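Local structure of beta-alanyl-CoA:ammonia lyase 2 (Clostridium propionicum, 4MTU) at residues E39-V44 against G120-A125. The protein is a hot dog fold enzyme that probably acts as a lyase on beta-alanyl-CoA, releasing ammonia, and binds zinc. Residues are numbered along the deposited sequence; the frame is centred on the assembly and turned at random.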
ATOM      1  N   GLU A  39     -11.127  17.103   7.804  1.00 10.62           N
ATOM      2  CA  GLU A  39     -12.055  16.958   8.922  1.00 10.64           C
ATOM      3  C   GLU A  39     -12.547  18.338   9.377  1.00 10.72           C
ATOM      4  O   GLU A  39     -13.752  18.544   9.648  1.00 10.99           O
ATOM      5  CB  GLU A  39     -11.375  16.207  10.069  1.00 10.83           C
ATOM      6  CG  GLU A  39     -12.375  15.700  11.086  1.00 11.70           C
ATOM      7  CD  GLU A  39     -11.799  14.843  12.191  1.00 11.77           C
ATOM      8  OE1 GLU A  39     -10.713  14.289  12.050  1.00 11.93           O
ATOM      9  OE2 GLU A  39     -12.515  14.673  13.225  1.00 13.89           O
ATOM     10  N   LEU A  40     -11.646  19.313   9.488  1.00 10.70           N
ATOM     11  CA  LEU A  40     -12.014  20.670   9.841  1.00 10.90           C
ATOM     12  C   LEU A  40     -13.056  21.274   8.846  1.00 10.81           C
ATOM     13  O   LEU A  40     -13.972  21.959   9.279  1.00 11.81           O
ATOM     14  CB  LEU A  40     -10.797  21.583   9.897  1.00 11.48           C
ATOM     15  CG  LEU A  40      -9.786  21.303  11.023  1.00 12.63           C
ATOM     16  CD1 LEU A  40      -8.492  22.034  10.768  1.00 13.46           C
ATOM     17  CD2 LEU A  40     -10.361  21.733  12.355  1.00 13.28           C
ATOM     18  N   MET A  41     -12.867  20.997   7.576  1.00 10.93           N
ATOM     19  CA  MET A  41     -13.759  21.536   6.568  1.00 11.27           C
ATOM     20  C   MET A  41     -15.129  20.862   6.635  1.00 11.00           C
ATOM     21  O   MET A  41     -16.180  21.537   6.440  1.00 11.95           O
ATOM     22  CB  MET A  41     -13.118  21.417   5.179  1.00 11.63           C
ATOM     23  CG  MET A  41     -11.897  22.284   5.008  1.00 12.62           C
ATOM     24  SD  MET A  41     -12.163  24.053   5.285  1.00 13.47           S
ATOM     25  CE  MET A  41     -11.610  24.253   6.970  1.00 14.26           C
ATOM     26  N   VAL A  42     -15.162  19.579   6.886  1.00 11.00           N
ATOM     27  CA  VAL A  42     -16.428  18.897   7.105  1.00 10.84           C
ATOM     28  C   VAL A  42     -17.194  19.584   8.231  1.00 10.92           C
ATOM     29  O   VAL A  42     -18.403  19.842   8.142  1.00 11.74           O
ATOM     30  CB  VAL A  42     -16.194  17.383   7.408  1.00 11.58           C
ATOM     31  CG1 VAL A  42     -17.515  16.724   7.836  1.00 12.21           C
ATOM     32  CG2 VAL A  42     -15.582  16.697   6.181  1.00 12.54           C
ATOM     33  N   TYR A  43     -16.490  19.853   9.322  1.00 11.23           N
ATOM     34  CA  TYR A  43     -17.146  20.459  10.479  1.00 11.71           C
ATOM     35  C   TYR A  43     -17.589  21.912  10.280  1.00 12.24           C
ATOM     36  O   TYR A  43     -18.627  22.313  10.774  1.00 12.93           O
ATOM     37  CB  TYR A  43     -16.249  20.357  11.717  1.00 12.16           C
ATOM     38  CG  TYR A  43     -15.964  18.956  12.172  1.00 12.14           C
ATOM     39  CD1 TYR A  43     -16.784  17.872  11.878  1.00 13.49           C
ATOM     40  CD2 TYR A  43     -14.821  18.677  12.930  1.00 12.42           C
ATOM     41  CE1 TYR A  43     -16.503  16.596  12.287  1.00 13.33           C
ATOM     42  CE2 TYR A  43     -14.552  17.400  13.339  1.00 12.89           C
ATOM     43  CZ  TYR A  43     -15.370  16.350  13.038  1.00 13.16           C
ATOM     44  OH  TYR A  43     -15.078  15.062  13.416  1.00 14.97           O
ATOM     45  N   VAL A  44     -16.788  22.693   9.562  1.00 11.44           N
ATOM     46  CA  VAL A  44     -17.105  24.125   9.439  1.00 12.07           C
ATOM     47  C   VAL A  44     -18.152  24.387   8.368  1.00 11.78           C
ATOM     48  O   VAL A  44     -18.922  25.354   8.483  1.00 13.16           O
ATOM     49  CB  VAL A  44     -15.824  24.979   9.218  1.00 12.93           C
ATOM     50  CG1 VAL A  44     -15.317  24.904   7.823  1.00 13.43           C
ATOM     51  CG2 VAL A  44     -16.122  26.406   9.685  1.00 14.82           C
ATOM     52  N   GLY A 120      -1.727  26.205   6.321  1.00 14.23           N
ATOM     53  CA  GLY A 120      -2.315  25.785   5.070  1.00 16.55           C
ATOM     54  C   GLY A 120      -3.620  26.453   4.807  1.00 14.34           C
ATOM     55  O   GLY A 120      -4.206  27.095   5.704  1.00 19.22           O
ATOM     56  N   SER A 121      -4.061  26.375   3.592  1.00 14.89           N
ATOM     57  CA  SER A 121      -5.365  26.904   3.236  1.00 17.02           C
ATOM     58  C   SER A 121      -6.160  25.929   2.409  1.00 15.06           C
ATOM     59  O   SER A 121      -5.602  25.223   1.555  1.00 16.86           O
ATOM     60  CB  SER A 121      -5.026  28.121   2.386  0.52 20.04           C
ATOM     61  OG  SER A 121      -4.668  29.175   3.262  0.52 25.11           O
ATOM     62  N   LEU A 122      -7.429  25.862   2.717  1.00 15.11           N
ATOM     63  CA  LEU A 122      -8.381  24.986   2.097  1.00 13.91           C
ATOM     64  C   LEU A 122      -9.528  25.850   1.495  1.00 14.11           C
ATOM     65  O   LEU A 122      -9.717  26.987   1.880  1.00 15.06           O
ATOM     66  CB  LEU A 122      -8.955  23.898   2.983  1.00 15.50           C
ATOM     67  CG  LEU A 122      -7.875  22.960   3.581  1.00 15.70           C
ATOM     68  CD1 LEU A 122      -7.390  23.476   4.889  1.00 22.80           C
ATOM     69  CD2 LEU A 122      -8.388  21.535   3.712  1.00 16.93           C
ATOM     70  N   PHE A 123     -10.220  25.261   0.523  1.00 13.63           N
ATOM     71  CA  PHE A 123     -11.233  25.990  -0.258  1.00 13.78           C
ATOM     72  C   PHE A 123     -12.509  25.173  -0.351  1.00 12.81           C
ATOM     73  O   PHE A 123     -12.498  23.984  -0.598  1.00 13.65           O
ATOM     74  CB  PHE A 123     -10.679  26.177  -1.686  1.00 15.71           C
ATOM     75  CG  PHE A 123     -11.613  26.786  -2.678  1.00 17.00           C
ATOM     76  CD1 PHE A 123     -11.696  28.161  -2.801  1.00 19.73           C
ATOM     77  CD2 PHE A 123     -12.384  25.993  -3.504  1.00 19.18           C
ATOM     78  CE1 PHE A 123     -12.558  28.701  -3.731  1.00 22.31           C
ATOM     79  CE2 PHE A 123     -13.224  26.544  -4.416  1.00 22.05           C
ATOM     80  CZ  PHE A 123     -13.290  27.883  -4.508  1.00 21.51           C
ATOM     81  N   ILE A 124     -13.626  25.889  -0.116  1.00 13.65           N
ATOM     82  CA  ILE A 124     -14.943  25.317  -0.426  1.00 13.32           C
ATOM     83  C   ILE A 124     -15.666  26.370  -1.278  1.00 14.12           C
ATOM     84  O   ILE A 124     -15.886  27.480  -0.804  1.00 14.76           O
ATOM     85  CB  ILE A 124     -15.781  24.939   0.776  1.00 13.13           C
ATOM     86  CG1 ILE A 124     -15.053  24.023   1.736  1.00 13.57           C
ATOM     87  CG2 ILE A 124     -17.130  24.350   0.311  1.00 13.77           C
ATOM     88  CD1 ILE A 124     -15.733  23.863   3.082  1.00 14.30           C
ATOM     89  N   ALA A 125     -16.055  26.029  -2.502  1.00 14.91           N
ATOM     90  CA  ALA A 125     -16.785  26.985  -3.363  1.00 16.78           C
ATOM     91  C   ALA A 125     -18.075  27.397  -2.633  1.00 16.06           C
ATOM     92  O   ALA A 125     -18.698  26.601  -1.935  1.00 15.27           O
ATOM     93  CB  ALA A 125     -17.127  26.361  -4.691  1.00 18.41           C
TER
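Met41 meets Leu122 and Ile124 without any flat group between them; the ring and carboxylate of helix segment 39-44 belong to Tyr43 and Glu39, on another side of the helix. One face of the Tyr43 ring carries Glu39 O, 3.3 Å above the plane and displaced toward the rim. The phenol hydroxyl, Tyr43 OH, donates to Glu39 OE2 at 2.6 Å, on the anti side and 17° out of the carboxylate plane. The other oxygen, Glu39 OE1, is hydrogen-bonded to His8 NE2 of its own chain and to His9 NE2 of a second subunit, so both carboxylate oxygens are engaged.

The contact itself is apolar. In Met41, chi1 (-67°) sets CG beside the backbone N and toward Leu122; the bend at chi2 (-58°) brings SD over Leu122 CB. CG lies 3.8 Å from Leu122 CD2, while SD sits 4.0 Å from Leu122 CB. Ile124 arrives by its tip: CD1 is 4.1 Å from Met41 CB and 4.2 Å from Met41 SD. Tyr83 of strand 82-95 and Ile75 of strand 68-78 also pack on Met41. All three touching residues are buried, and the side chains of Ile124 and the zinc ligand Asp45 are about 4 Å apart. Helix 27-45 packed on the end of strand 106-123 and the first loop residue after it, Ile124, is characteristic of the hot dog fold, in which a curved antiparallel sheet wraps round the long central helix.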